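Local coordinates for chorismate mutase and shikimate 5-dehydrogenase fusion protein (Clostridium acetobutylicum, PDB 3FBT) that probably catalyses the reversible NADPH-linked reduction of 3-dehydroshikimate to shikimate in chorismate biosynthesis, through the shikimate dehydrogenase part of a fusion with chorismate mutase, at residues 219-222 / 223-226; 117-120 / 121-125; 51-54 / 55-59; 44-47 / 48-51; 161-164 / 165-168. One frame throughout, in Å; residues are numbered along the deposited sequence.

Contacts 4, 3, 2, 5 and 1 follow one another in that order along the chain. Contacts 4 and 3 share Val-51 and helix 47-56 in the substrate-binding domain, their centres about 11 Å apart, and both touch the second subunit of the homodimer. The other three belong to the Rossmann-type nucleotide-binding domain: contact 2 leads into strand 124-128, contact 5 into strand 167-170 of the same parallel sheet, and contact 1 forms the capped start of helix 221-228, which packs on that sheet. Centres of contacts 1 and 3 lie about 42 Å apart, on opposite sides of the chain's centre, so the set samples the dimer-facing helix of one domain and the predicted NADP-binding half.

Contact 1 (219-222 / 223-226); sequences ETLF and LKYA
Leu-221 and Tyr-225, one helical turn apart, make the main side-chain contact. The isobutyl group lies against the hydroxyl end of the phenol: Leu-221 CD1 comes to 3.4 Å from Tyr-225 CE1, and Leu-221 CD2 stands at the same distance from Tyr-225 OH. The inner part of this ring has the carbonyl oxygen Leu-221 O over one face, 3.2 Å above its plane and displaced toward the rim. That oxygen also accepts from Tyr-225 N. On another side of the turn, Leu-223 CD2 touches Phe-222 CD2 at 3.9 Å.

Thr-220 positions the start of the helix as its N-cap. Its chi1 of 56° sets OG1 between the backbone N and the carbonyl carbon, where Thr-220 OG1 accepts from Leu-223 N at 3.0 Å; the same oxygen bonds Asp-212 of strand 209-212. One residue on, Lys-224 N gives a nearly straight bond of 2.8 Å to Thr-220 O, the N-H...O angle being 169°. Glu-219 runs beside the backbone of Lys-224, with Glu-219 CG 3.6 Å from Lys-224 N, while its carboxylate forms a salt bridge with Arg-227.

Farther out, Phe-222 reaches Ile-182 and Leu-223 reaches Ala-210, both on the parallel sheet. This is a threonine-capped helix start within the beta-alpha-beta unit of strand 209-212, helix 221-228 and strand 232-234, part of the Rossmann-type domain.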
loop_
_atom_site.group_PDB
_atom_site.type_symbol
_atom_site.label_atom_id
_atom_site.label_comp_id
_atom_site.label_asym_id
_atom_site.label_seq_id
_atom_site.Cartn_x
_atom_site.Cartn_y
_atom_site.Cartn_z
ATOM N N GLU A 219 -10.401 -16.621 -27.476
ATOM C CA GLU A 219 -10.280 -16.790 -28.914
ATOM C C GLU A 219 -10.764 -15.509 -29.566
ATOM O O GLU A 219 -11.955 -15.207 -29.559
ATOM C CB GLU A 219 -11.139 -17.955 -29.401
ATOM C CG GLU A 219 -10.899 -18.307 -30.872
ATOM C CD GLU A 219 -11.947 -19.234 -31.461
ATOM O OE1 GLU A 219 -13.138 -18.832 -31.602
ATOM O OE2 GLU A 219 -11.558 -20.362 -31.801
ATOM N N THR A 220 -9.812 -14.725 -30.071
ATOM C CA THR A 220 -10.100 -13.620 -30.941
ATOM C C THR A 220 -10.564 -14.101 -32.365
ATOM O O THR A 220 -10.227 -15.199 -32.808
ATOM C CB THR A 220 -8.848 -12.747 -31.098
ATOM O OG1 THR A 220 -7.758 -13.548 -31.559
ATOM C CG2 THR A 220 -8.420 -12.081 -29.751
ATOM N N LEU A 221 -11.301 -13.266 -33.085
ATOM C CA LEU A 221 -11.517 -13.487 -34.518
ATOM C C LEU A 221 -10.202 -13.926 -35.152
ATOM O O LEU A 221 -10.119 -14.950 -35.846
ATOM C CB LEU A 221 -12.050 -12.210 -35.186
ATOM C CG LEU A 221 -12.627 -12.327 -36.612
ATOM C CD1 LEU A 221 -13.721 -13.435 -36.688
ATOM C CD2 LEU A 221 -13.185 -10.993 -37.089
ATOM N N PHE A 222 -9.147 -13.165 -34.889
ATOM C CA PHE A 222 -7.849 -13.523 -35.402
ATOM C C PHE A 222 -7.478 -14.977 -35.137
ATOM O O PHE A 222 -6.922 -15.625 -36.041
ATOM C CB PHE A 222 -6.782 -12.591 -34.842
ATOM C CG PHE A 222 -5.356 -12.996 -35.142
ATOM C CD1 PHE A 222 -4.827 -12.787 -36.390
ATOM C CD2 PHE A 222 -4.522 -13.508 -34.143
ATOM C CE1 PHE A 222 -3.540 -13.089 -36.645
ATOM C CE2 PHE A 222 -3.205 -13.784 -34.371
ATOM C CZ PHE A 222 -2.707 -13.582 -35.642
ATOM N N LEU A 223 -7.704 -15.475 -33.911
ATOM C CA LEU A 223 -7.394 -16.847 -33.592
ATOM C C LEU A 223 -8.402 -17.936 -34.104
ATOM O O LEU A 223 -7.998 -19.065 -34.408
ATOM C CB LEU A 223 -7.161 -17.002 -32.094
ATOM C CG LEU A 223 -5.923 -16.299 -31.512
ATOM C CD1 LEU A 223 -5.942 -16.550 -30.025
ATOM C CD2 LEU A 223 -4.604 -16.832 -32.141
ATOM N N LYS A 224 -9.687 -17.606 -34.153
ATOM C CA LYS A 224 -10.673 -18.475 -34.797
ATOM C C LYS A 224 -10.188 -18.777 -36.224
ATOM O O LYS A 224 -9.888 -19.956 -36.595
ATOM C CB LYS A 224 -12.035 -17.772 -34.851
ATOM C CG LYS A 224 -13.104 -18.623 -35.527
ATOM C CD LYS A 224 -14.231 -17.805 -36.058
ATOM C CE LYS A 224 -14.855 -16.911 -34.961
ATOM N NZ LYS A 224 -16.320 -16.639 -35.251
ATOM N N TYR A 225 -10.037 -17.692 -36.987
ATOM C CA TYR A 225 -9.432 -17.728 -38.313
ATOM C C TYR A 225 -8.333 -18.742 -38.406
ATOM O O TYR A 225 -8.260 -19.487 -39.380
ATOM C CB TYR A 225 -8.803 -16.386 -38.659
ATOM C CG TYR A 225 -9.777 -15.338 -39.025
ATOM C CD1 TYR A 225 -11.131 -15.610 -39.088
ATOM C CD2 TYR A 225 -9.332 -14.053 -39.349
ATOM C CE1 TYR A 225 -12.043 -14.608 -39.449
ATOM C CE2 TYR A 225 -10.193 -13.066 -39.676
ATOM C CZ TYR A 225 -11.542 -13.336 -39.757
ATOM O OH TYR A 225 -12.374 -12.296 -40.116
ATOM N N ALA A 226 -7.421 -18.710 -37.436
ATOM C CA ALA A 226 -6.307 -19.621 -37.419
ATOM C C ALA A 226 -6.837 -21.035 -37.223
ATOM O O ALA A 226 -6.269 -21.990 -37.779
ATOM C CB ALA A 226 -5.339 -19.250 -36.299
#

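Contact 2 (117-120 / 121-125); sequences RVEI and KNNIC
Glu-119 OE2 is gripped by two successive backbone N-H groups, from Ile-120 N at 2.6 Å and from Lys-121 N at 3.0 Å. Both use the anti side of the carboxylate, yet they approach from opposite faces of its plane, and the first bond is the straighter at 168° against 147°. A bend at chi2 (49°) folds the glutamate back on its own chain and brings OE2 between these donors. Immediately after it, Ile-120 to Asn-123 form a type II beta turn at the entrance to strand 124-128, a strand of the parallel Rossmann-type sheet.

The turn closes through Asn-123 N, which donates to Ile-120 O at 2.7 Å. The side-chain amide of Asn-123 reaches back inside the turn: its ND2 donates to Lys-121 O at 2.6 Å, with the acceptor close to the amide plane but the donor above the carbonyl plane. A weak second bond joins Asn-123 ND2 to Ile-120 O at 3.3 Å. Thus backbone and side chain of one asparagine both hold the same turn.

On the buried side of the turn, Ile-120 meets Leu-113 of helix 105-115 and Leu-141 of helix 134-143, and it also touches Val-181 of the neighbouring strand. Cys-125 packs on Leu-141 as well. Ile-120 and Cys-125 meet each other through Ile-120 CD1 and Cys-125 SG, 4.0 Å apart.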
loop_
_atom_site.group_PDB
_atom_site.type_symbol
_atom_site.label_atom_id
_atom_site.label_comp_id
_atom_site.label_asym_id
_atom_site.label_seq_id
_atom_site.Cartn_x
_atom_site.Cartn_y
_atom_site.Cartn_z
ATOM N N ARG A 117 5.299 -24.658 -27.626
ATOM C CA ARG A 117 6.249 -25.121 -28.641
ATOM C C ARG A 117 6.161 -24.387 -29.992
ATOM O O ARG A 117 6.034 -25.026 -31.052
ATOM C CB ARG A 117 6.094 -26.642 -28.889
ATOM N N VAL A 118 6.223 -23.062 -29.973
ATOM C CA VAL A 118 6.203 -22.317 -31.238
ATOM C C VAL A 118 7.631 -22.054 -31.509
ATOM O O VAL A 118 8.230 -21.317 -30.767
ATOM C CB VAL A 118 5.482 -20.945 -31.076
ATOM C CG1 VAL A 118 5.689 -20.049 -32.324
ATOM C CG2 VAL A 118 3.996 -21.145 -30.786
ATOM N N GLU A 119 8.227 -22.661 -32.529
ATOM C CA GLU A 119 9.643 -22.355 -32.815
ATOM C C GLU A 119 9.828 -21.023 -33.556
ATOM O O GLU A 119 9.002 -20.644 -34.378
ATOM C CB GLU A 119 10.308 -23.473 -33.634
ATOM C CG GLU A 119 11.818 -23.291 -33.736
ATOM C CD GLU A 119 12.468 -23.011 -32.359
ATOM O OE1 GLU A 119 12.709 -24.005 -31.628
ATOM O OE2 GLU A 119 12.738 -21.809 -32.006
ATOM N N ILE A 120 10.955 -20.384 -33.301
ATOM C CA ILE A 120 11.297 -19.093 -33.809
ATOM C C ILE A 120 12.597 -19.194 -34.615
ATOM O O ILE A 120 12.678 -18.745 -35.759
ATOM C CB ILE A 120 11.491 -18.064 -32.643
ATOM C CG1 ILE A 120 10.118 -17.604 -32.073
ATOM C CG2 ILE A 120 12.312 -16.863 -33.105
ATOM C CD1 ILE A 120 8.906 -17.657 -33.113
ATOM N N LYS A 121 13.617 -19.775 -34.041
ATOM C CA LYS A 121 14.913 -19.812 -34.710
ATOM C C LYS A 121 14.741 -20.295 -36.148
ATOM O O LYS A 121 14.021 -21.237 -36.421
ATOM C CB LYS A 121 15.837 -20.749 -33.948
ATOM C CG LYS A 121 17.056 -21.174 -34.677
ATOM C CD LYS A 121 17.698 -22.259 -33.830
ATOM C CE LYS A 121 19.153 -22.104 -33.881
ATOM N NZ LYS A 121 19.557 -22.404 -35.297
ATOM N N ASN A 122 15.330 -19.591 -37.087
ATOM C CA ASN A 122 15.190 -20.008 -38.482
ATOM C C ASN A 122 13.806 -19.955 -39.106
ATOM O O ASN A 122 13.621 -20.426 -40.254
ATOM C CB ASN A 122 15.672 -21.427 -38.625
ATOM C CG ASN A 122 16.891 -21.502 -39.420
ATOM O OD1 ASN A 122 17.997 -21.463 -38.879
ATOM N ND2 ASN A 122 16.725 -21.576 -40.746
ATOM N N ASN A 123 12.830 -19.404 -38.392
ATOM C CA ASN A 123 11.536 -19.231 -39.009
ATOM C C ASN A 123 11.343 -17.776 -39.500
ATOM O O ASN A 123 12.081 -16.869 -39.115
ATOM C CB ASN A 123 10.438 -19.594 -38.026
ATOM C CG ASN A 123 10.450 -21.055 -37.629
ATOM O OD1 ASN A 123 9.460 -21.749 -37.839
ATOM N ND2 ASN A 123 11.546 -21.522 -37.026
ATOM N N ILE A 124 10.347 -17.601 -40.360
ATOM C CA ILE A 124 9.913 -16.303 -40.908
ATOM C C ILE A 124 8.850 -15.737 -39.964
ATOM O O ILE A 124 7.737 -16.329 -39.792
ATOM C CB ILE A 124 9.336 -16.403 -42.332
ATOM C CG1 ILE A 124 10.435 -16.831 -43.327
ATOM C CG2 ILE A 124 8.652 -15.006 -42.734
ATOM C CD1 ILE A 124 9.900 -17.323 -44.731
ATOM N N CYS A 125 9.207 -14.640 -39.306
ATOM C CA CYS A 125 8.309 -14.145 -38.260
ATOM C C CYS A 125 7.693 -12.795 -38.592
ATOM O O CYS A 125 8.430 -11.847 -38.924
ATOM C CB CYS A 125 9.086 -14.004 -36.978
ATOM S SG CYS A 125 9.741 -15.612 -36.401
#

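Contact 3 (51-54 / 55-59); sequences VDTF and KIIKC
Phe-54 and Cys-59 meet across a Schellman motif that ends helix 47-56 in the substrate-binding domain. Cys-59 N donates to Phe-54 O at 3.0 Å and Lys-58 N to Lys-55 O at 3.1 Å, while Lys-58, with its positive phi of 63°, is the C-prime residue that turns the chain out of the helix. The reversal carries Cys-59 back against the phenylalanine and brings Phe-54 CB to 3.8 Å from Cys-59 CB.

The first torsion of Phe-54 (-78°) lays its ring beside its own backbone N, whereas Cys-59 extends its sulfur away from its own N. With the two groups so turned, the sulfur approaches the ring obliquely, 5.0 Å from Cys-59 SG to the centroid of the Phe-54 ring. Phe-94 of strand 91-94 packs on both residues, and the Phe-54 ring also meets that of Phe-40.

Ile-57 takes a less usual form, its chi1 of 72° placing CG1 between N and the carbonyl carbon. CG1 consequently lies over the last turn, near the carbonyl oxygens of Thr-53 and Phe-54, and CG2 is left beside the Thr-53 methyl. On the same side the hydroxyl of Thr-53 bonds the hydroxyl of Thr-53 of the second subunit, and Ile-57 packs on Phe-40 of that subunit. Lys-55 bends at chi3 in the direction of Asp-52, but the approach of their charges is doubtful, since Asp-52 has a second conformer. Between Thr-53 and Ile-57 the two CG2 methyls stand 4.0 Å apart.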
loop_
_atom_site.group_PDB
_atom_site.type_symbol
_atom_site.label_atom_id
_atom_site.label_comp_id
_atom_site.label_asym_id
_atom_site.label_seq_id
_atom_site.Cartn_x
_atom_site.Cartn_y
_atom_site.Cartn_z
ATOM N N VAL A 51 6.856 7.773 -7.373
ATOM C CA VAL A 51 7.902 6.778 -7.291
ATOM C C VAL A 51 8.809 7.067 -6.026
ATOM O O VAL A 51 9.170 6.145 -5.312
ATOM C CB VAL A 51 8.715 6.773 -8.670
ATOM C CG1 VAL A 51 10.050 6.151 -8.573
ATOM C CG2 VAL A 51 7.879 6.071 -9.805
ATOM N N ASP A 52 9.154 8.328 -5.741
ATOM C CA ASP A 52 10.000 8.655 -4.587
ATOM C C ASP A 52 9.272 8.188 -3.313
ATOM O O ASP A 52 9.861 7.599 -2.392
ATOM C CB ASP A 52 10.271 10.168 -4.503
ATOM C CG ASP A 52 11.284 10.692 -5.566
ATOM O OD1 ASP A 52 12.028 9.894 -6.191
ATOM O OD2 ASP A 52 11.350 11.938 -5.768
ATOM N N THR A 53 7.975 8.453 -3.244
ATOM C CA THR A 53 7.263 7.999 -2.046
ATOM C C THR A 53 7.235 6.494 -1.980
ATOM O O THR A 53 7.410 5.906 -0.915
ATOM C CB THR A 53 5.822 8.502 -1.988
ATOM O OG1 THR A 53 5.829 9.933 -2.000
ATOM C CG2 THR A 53 5.182 7.979 -0.759
ATOM N N PHE A 54 7.038 5.831 -3.114
ATOM C CA PHE A 54 7.049 4.363 -3.035
ATOM C C PHE A 54 8.377 3.882 -2.464
ATOM O O PHE A 54 8.477 2.935 -1.675
ATOM C CB PHE A 54 6.784 3.727 -4.415
ATOM C CG PHE A 54 5.315 3.748 -4.807
ATOM C CD1 PHE A 54 4.400 3.006 -4.096
ATOM C CD2 PHE A 54 4.865 4.526 -5.872
ATOM C CE1 PHE A 54 3.037 3.050 -4.437
ATOM C CE2 PHE A 54 3.505 4.586 -6.198
ATOM C CZ PHE A 54 2.588 3.838 -5.482
ATOM N N LYS A 55 9.440 4.529 -2.870
ATOM C CA LYS A 55 10.710 4.065 -2.378
ATOM C C LYS A 55 10.729 4.319 -0.828
ATOM O O LYS A 55 11.129 3.462 -0.042
ATOM C CB LYS A 55 11.812 4.824 -3.128
ATOM C CG LYS A 55 13.131 4.080 -3.203
ATOM C CD LYS A 55 14.114 4.762 -4.204
ATOM C CE LYS A 55 13.886 6.264 -4.307
ATOM N NZ LYS A 55 14.845 6.905 -5.291
ATOM N N ILE A 56 10.210 5.463 -0.415
ATOM C CA ILE A 56 10.128 5.816 1.030
ATOM C C ILE A 56 9.254 4.911 1.895
ATOM O O ILE A 56 9.641 4.497 2.963
ATOM C CB ILE A 56 9.789 7.285 1.246
ATOM C CG1 ILE A 56 10.941 8.177 0.735
ATOM C CG2 ILE A 56 9.606 7.551 2.712
ATOM C CD1 ILE A 56 10.474 9.608 0.425
ATOM N N ILE A 57 8.105 4.521 1.422
ATOM C CA ILE A 57 7.332 3.544 2.189
ATOM C C ILE A 57 7.752 2.105 1.949
ATOM O O ILE A 57 7.095 1.212 2.391
ATOM C CB ILE A 57 5.860 3.714 1.925
ATOM C CG1 ILE A 57 5.473 3.231 0.526
ATOM C CG2 ILE A 57 5.495 5.191 2.077
ATOM C CD1 ILE A 57 4.022 3.437 0.271
ATOM N N LYS A 58 8.873 1.871 1.289
ATOM C CA LYS A 58 9.378 0.493 1.091
ATOM C C LYS A 58 8.455 -0.396 0.267
ATOM O O LYS A 58 8.228 -1.540 0.618
ATOM C CB LYS A 58 9.612 -0.175 2.452
ATOM C CG LYS A 58 10.342 0.771 3.393
ATOM C CD LYS A 58 11.817 0.454 3.256
ATOM C CE LYS A 58 12.089 -0.759 4.109
ATOM N NZ LYS A 58 11.967 -0.354 5.541
ATOM N N CYS A 59 7.835 0.170 -0.748
ATOM C CA CYS A 59 7.081 -0.631 -1.737
ATOM C C CYS A 59 7.730 -1.967 -2.034
ATOM O O CYS A 59 8.936 -2.037 -2.314
ATOM C CB CYS A 59 7.035 0.180 -3.028
ATOM S SG CYS A 59 6.086 -0.595 -4.277
#

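Contact 4 (44-47 / 48-51); sequences KEKL and KESV
Ser-50 turns its hydroxyl back toward Lys-46: the chi1 of -31° holds OG beside the backbone N, so the hydroxyl joins the N-H at the same carbonyl oxygen, Lys-46 O. Ser-50 OG donates to Lys-46 O at 2.7 Å and Ser-50 N donates to the same oxygen at 3.1 Å. The two donors come from opposite faces of the carbonyl plane; the N-H bond is nearly straight at 171°, while the hydroxyl is tilted out of that plane. Two bonds thus satisfy one carbonyl at the beginning of the helix.

Glu-49 is folded in a different way. Its chi2 of 94° bends the carboxylate back over the preceding turn, so that Glu-49 OE1 lies 3.5 Å from Lys-46 CA and Glu-49 OE2 lies 3.7 Å from Lys-46 CD. The lysine chain runs across the acid, but its ammonium does not close on it, Lys-46 NZ being 4.8 Å from Glu-49 OE2.

Lys-46 occupies the N-cap position of helix 47-56, which follows a short 3-10 segment in the substrate-binding domain. Next in the helix, Val-51 N donates to Leu-47 O at 3.1 Å. The side chains of these two residues run side by side, with Leu-47 CD1 3.9 Å from Val-51 CG2, on the face of the helix that also brings Leu-47 against Tyr-68.

Lys-46, Glu-49 and Ser-50 look across the dimer interface. There Lys-46 packs on Ile-56, Glu-49 on Glu-49 and Ser-50 on Thr-53, each second residue belonging to the second subunit.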
loop_
_atom_site.group_PDB
_atom_site.type_symbol
_atom_site.label_atom_id
_atom_site.label_comp_id
_atom_site.label_asym_id
_atom_site.label_seq_id
_atom_site.Cartn_x
_atom_site.Cartn_y
_atom_site.Cartn_z
ATOM N N LYS A 44 0.571 12.320 -15.015
ATOM C CA LYS A 44 1.876 12.504 -15.688
ATOM C C LYS A 44 2.801 13.415 -14.926
ATOM O O LYS A 44 3.992 13.124 -14.764
ATOM C CB LYS A 44 1.692 13.096 -17.110
ATOM C CG LYS A 44 1.082 12.198 -18.160
ATOM C CD LYS A 44 1.040 12.931 -19.525
ATOM C CE LYS A 44 1.252 11.956 -20.694
ATOM N NZ LYS A 44 -0.022 11.403 -21.306
ATOM N N GLU A 45 2.279 14.515 -14.397
ATOM C CA GLU A 45 3.206 15.462 -13.797
ATOM C C GLU A 45 3.771 14.971 -12.466
ATOM O O GLU A 45 4.673 15.586 -11.914
ATOM C CB GLU A 45 2.545 16.829 -13.644
ATOM C CG GLU A 45 1.414 17.007 -14.622
ATOM C CD GLU A 45 0.162 16.379 -14.061
ATOM O OE1 GLU A 45 -0.133 16.629 -12.868
ATOM O OE2 GLU A 45 -0.497 15.596 -14.777
ATOM N N LYS A 46 3.230 13.885 -11.938
ATOM C CA LYS A 46 3.631 13.423 -10.633
ATOM C C LYS A 46 4.351 12.090 -10.626
ATOM O O LYS A 46 4.445 11.487 -9.587
ATOM C CB LYS A 46 2.397 13.257 -9.762
ATOM C CG LYS A 46 1.378 14.378 -9.959
ATOM C CD LYS A 46 1.698 15.563 -9.087
ATOM C CE LYS A 46 0.401 16.227 -8.630
ATOM N NZ LYS A 46 0.703 17.573 -8.074
ATOM N N LEU A 47 4.835 11.596 -11.753
ATOM C CA LEU A 47 5.455 10.251 -11.732
ATOM C C LEU A 47 6.647 10.254 -10.776
ATOM O O LEU A 47 6.899 9.335 -10.021
ATOM C CB LEU A 47 5.880 9.808 -13.133
ATOM C CG LEU A 47 6.632 8.485 -13.285
ATOM C CD1 LEU A 47 5.835 7.241 -12.870
ATOM C CD2 LEU A 47 7.146 8.339 -14.750
ATOM N N LYS A 48 7.391 11.316 -10.787
ATOM C CA LYS A 48 8.642 11.246 -10.092
ATOM C C LYS A 48 8.406 11.298 -8.603
ATOM O O LYS A 48 8.906 10.453 -7.873
ATOM C CB LYS A 48 9.603 12.354 -10.523
ATOM C CG LYS A 48 11.009 11.885 -10.188
ATOM C CD LYS A 48 11.618 12.681 -9.095
ATOM C CE LYS A 48 12.430 13.781 -9.749
ATOM N NZ LYS A 48 12.108 15.080 -9.104
ATOM N N GLU A 49 7.611 12.269 -8.160
ATOM C CA GLU A 49 7.233 12.307 -6.749
ATOM C C GLU A 49 6.546 11.003 -6.224
ATOM O O GLU A 49 6.886 10.514 -5.154
ATOM C CB GLU A 49 6.396 13.559 -6.423
ATOM C CG GLU A 49 6.929 14.864 -7.004
ATOM C CD GLU A 49 6.264 15.171 -8.346
ATOM O OE1 GLU A 49 6.721 14.702 -9.449
ATOM O OE2 GLU A 49 5.244 15.904 -8.286
ATOM N N SER A 50 5.635 10.384 -6.980
ATOM C CA SER A 50 5.061 9.119 -6.477
ATOM C C SER A 50 6.064 7.997 -6.338
ATOM O O SER A 50 6.078 7.256 -5.346
ATOM C CB SER A 50 3.904 8.625 -7.357
ATOM O OG SER A 50 3.285 9.738 -7.900
ATOM N N VAL A 51 6.856 7.773 -7.373
ATOM C CA VAL A 51 7.902 6.778 -7.291
ATOM C C VAL A 51 8.809 7.067 -6.026
ATOM O O VAL A 51 9.170 6.145 -5.312
ATOM C CB VAL A 51 8.715 6.773 -8.670
ATOM C CG1 VAL A 51 10.050 6.151 -8.573
ATOM C CG2 VAL A 51 7.879 6.071 -9.805
#

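Contact 5 (161-164 / 165-168); sequences EIYG and EFKV
Tyr-163 and Phe-166 form the closer-packed part of this surface turn. The methylene Tyr-163 CB sits at the edge of the phenylalanine ring and in its plane, 3.8 Å from Phe-166 CD2. Chi1 of Tyr-163 (-55°) keeps its ring beside the backbone N, and one face of that ring carries Ile-162 CB 4.0 Å above it, offset toward the rim. Behind the turn, Val-168 extends CG2 to 3.9 Å from Tyr-163 O.

The backbone tie is a single bond, Phe-166 N to Tyr-163 O at 3.2 Å. Its N-H...O angle of 164° is fairly straight, but the donor stands above the carbonyl plane, clear of the lone-pair directions. It closes a type I beta turn from Tyr-163 to Phe-166 that links helix 156-162 to strand 167-170, within the beta-alpha-beta unit begun by strand 148-153. Phe-166 continues inward onto Ile-149 and Val-151 of that strand and onto Leu-138 of helix 134-143. The tyrosine hydroxyl bonds the carbonyl of Ser-130, a residue of the predicted NADP-binding glycine-rich loop.

At the corner of the turn the packing gives way to solvent. Gly-164 and Glu-165 are both exposed; the acid's chain is extended beyond CG and leads away from the turn, touching Lys-142 of helix 134-143. Glu-165 CG nevertheless lies over one face of the Phe-166 ring, 4.2 Å above its plane and toward the rim.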
loop_
_atom_site.group_PDB
_atom_site.type_symbol
_atom_site.label_atom_id
_atom_site.label_comp_id
_atom_site.label_asym_id
_atom_site.label_seq_id
_atom_site.Cartn_x
_atom_site.Cartn_y
_atom_site.Cartn_z
ATOM N N GLU A 161 11.059 4.564 -39.506
ATOM C CA GLU A 161 12.014 5.423 -38.787
ATOM C C GLU A 161 12.309 4.799 -37.433
ATOM O O GLU A 161 13.458 4.846 -36.970
ATOM C CB GLU A 161 11.495 6.861 -38.571
ATOM C CG GLU A 161 11.232 7.654 -39.820
ATOM C CD GLU A 161 12.413 7.727 -40.769
ATOM O OE1 GLU A 161 13.586 7.558 -40.347
ATOM O OE2 GLU A 161 12.162 7.968 -41.972
ATOM N N ILE A 162 11.269 4.268 -36.791
ATOM C CA ILE A 162 11.370 3.659 -35.450
ATOM C C ILE A 162 12.158 2.352 -35.426
ATOM O O ILE A 162 13.007 2.140 -34.574
ATOM C CB ILE A 162 9.983 3.368 -34.865
ATOM N N TYR A 163 11.848 1.446 -36.355
ATOM C CA TYR A 163 12.500 0.129 -36.354
ATOM C C TYR A 163 13.315 -0.105 -37.640
ATOM O O TYR A 163 12.967 -0.948 -38.464
ATOM C CB TYR A 163 11.472 -1.016 -36.168
ATOM C CG TYR A 163 10.577 -0.941 -34.954
ATOM C CD1 TYR A 163 11.055 -1.268 -33.684
ATOM C CD2 TYR A 163 9.220 -0.630 -35.080
ATOM C CE1 TYR A 163 10.242 -1.223 -32.564
ATOM C CE2 TYR A 163 8.376 -0.590 -33.961
ATOM C CZ TYR A 163 8.900 -0.905 -32.695
ATOM O OH TYR A 163 8.072 -0.885 -31.579
ATOM N N GLY A 164 14.435 0.600 -37.761
ATOM C CA GLY A 164 15.193 0.634 -39.005
ATOM C C GLY A 164 15.803 -0.676 -39.434
ATOM O O GLY A 164 15.989 -0.911 -40.626
ATOM N N GLU A 165 16.117 -1.531 -38.468
ATOM C CA GLU A 165 16.802 -2.791 -38.736
ATOM C C GLU A 165 15.837 -3.946 -38.995
ATOM O O GLU A 165 16.251 -5.096 -39.163
ATOM C CB GLU A 165 17.671 -3.151 -37.539
ATOM C CG GLU A 165 16.980 -2.894 -36.231
ATOM C CD GLU A 165 17.733 -3.520 -35.070
ATOM O OE1 GLU A 165 18.086 -4.740 -35.152
ATOM O OE2 GLU A 165 17.962 -2.790 -34.072
ATOM N N PHE A 166 14.540 -3.661 -39.012
ATOM C CA PHE A 166 13.608 -4.691 -39.391
ATOM C C PHE A 166 12.987 -4.334 -40.723
ATOM O O PHE A 166 12.949 -3.180 -41.078
ATOM C CB PHE A 166 12.548 -4.837 -38.304
ATOM C CG PHE A 166 13.109 -5.294 -36.970
ATOM C CD1 PHE A 166 13.675 -6.573 -36.822
ATOM C CD2 PHE A 166 13.055 -4.468 -35.860
ATOM C CE1 PHE A 166 14.201 -6.996 -35.586
ATOM C CE2 PHE A 166 13.574 -4.909 -34.605
ATOM C CZ PHE A 166 14.136 -6.141 -34.485
ATOM N N LYS A 167 12.491 -5.320 -41.454
ATOM C CA LYS A 167 11.667 -5.086 -42.641
ATOM C C LYS A 167 10.280 -4.647 -42.246
ATOM O O LYS A 167 9.461 -5.496 -41.807
ATOM C CB LYS A 167 11.533 -6.379 -43.453
ATOM C CG LYS A 167 12.862 -6.863 -44.067
ATOM C CD LYS A 167 12.711 -8.322 -44.614
ATOM C CE LYS A 167 13.693 -8.643 -45.764
ATOM N NZ LYS A 167 15.014 -9.045 -45.200
ATOM N N VAL A 168 9.998 -3.346 -42.405
ATOM C CA VAL A 168 8.666 -2.759 -42.144
ATOM C C VAL A 168 7.752 -2.695 -43.396
ATOM O O VAL A 168 8.175 -2.253 -44.483
ATOM C CB VAL A 168 8.814 -1.300 -41.538
ATOM C CG1 VAL A 168 7.466 -0.603 -41.438
ATOM C CG2 VAL A 168 9.461 -1.375 -40.190
#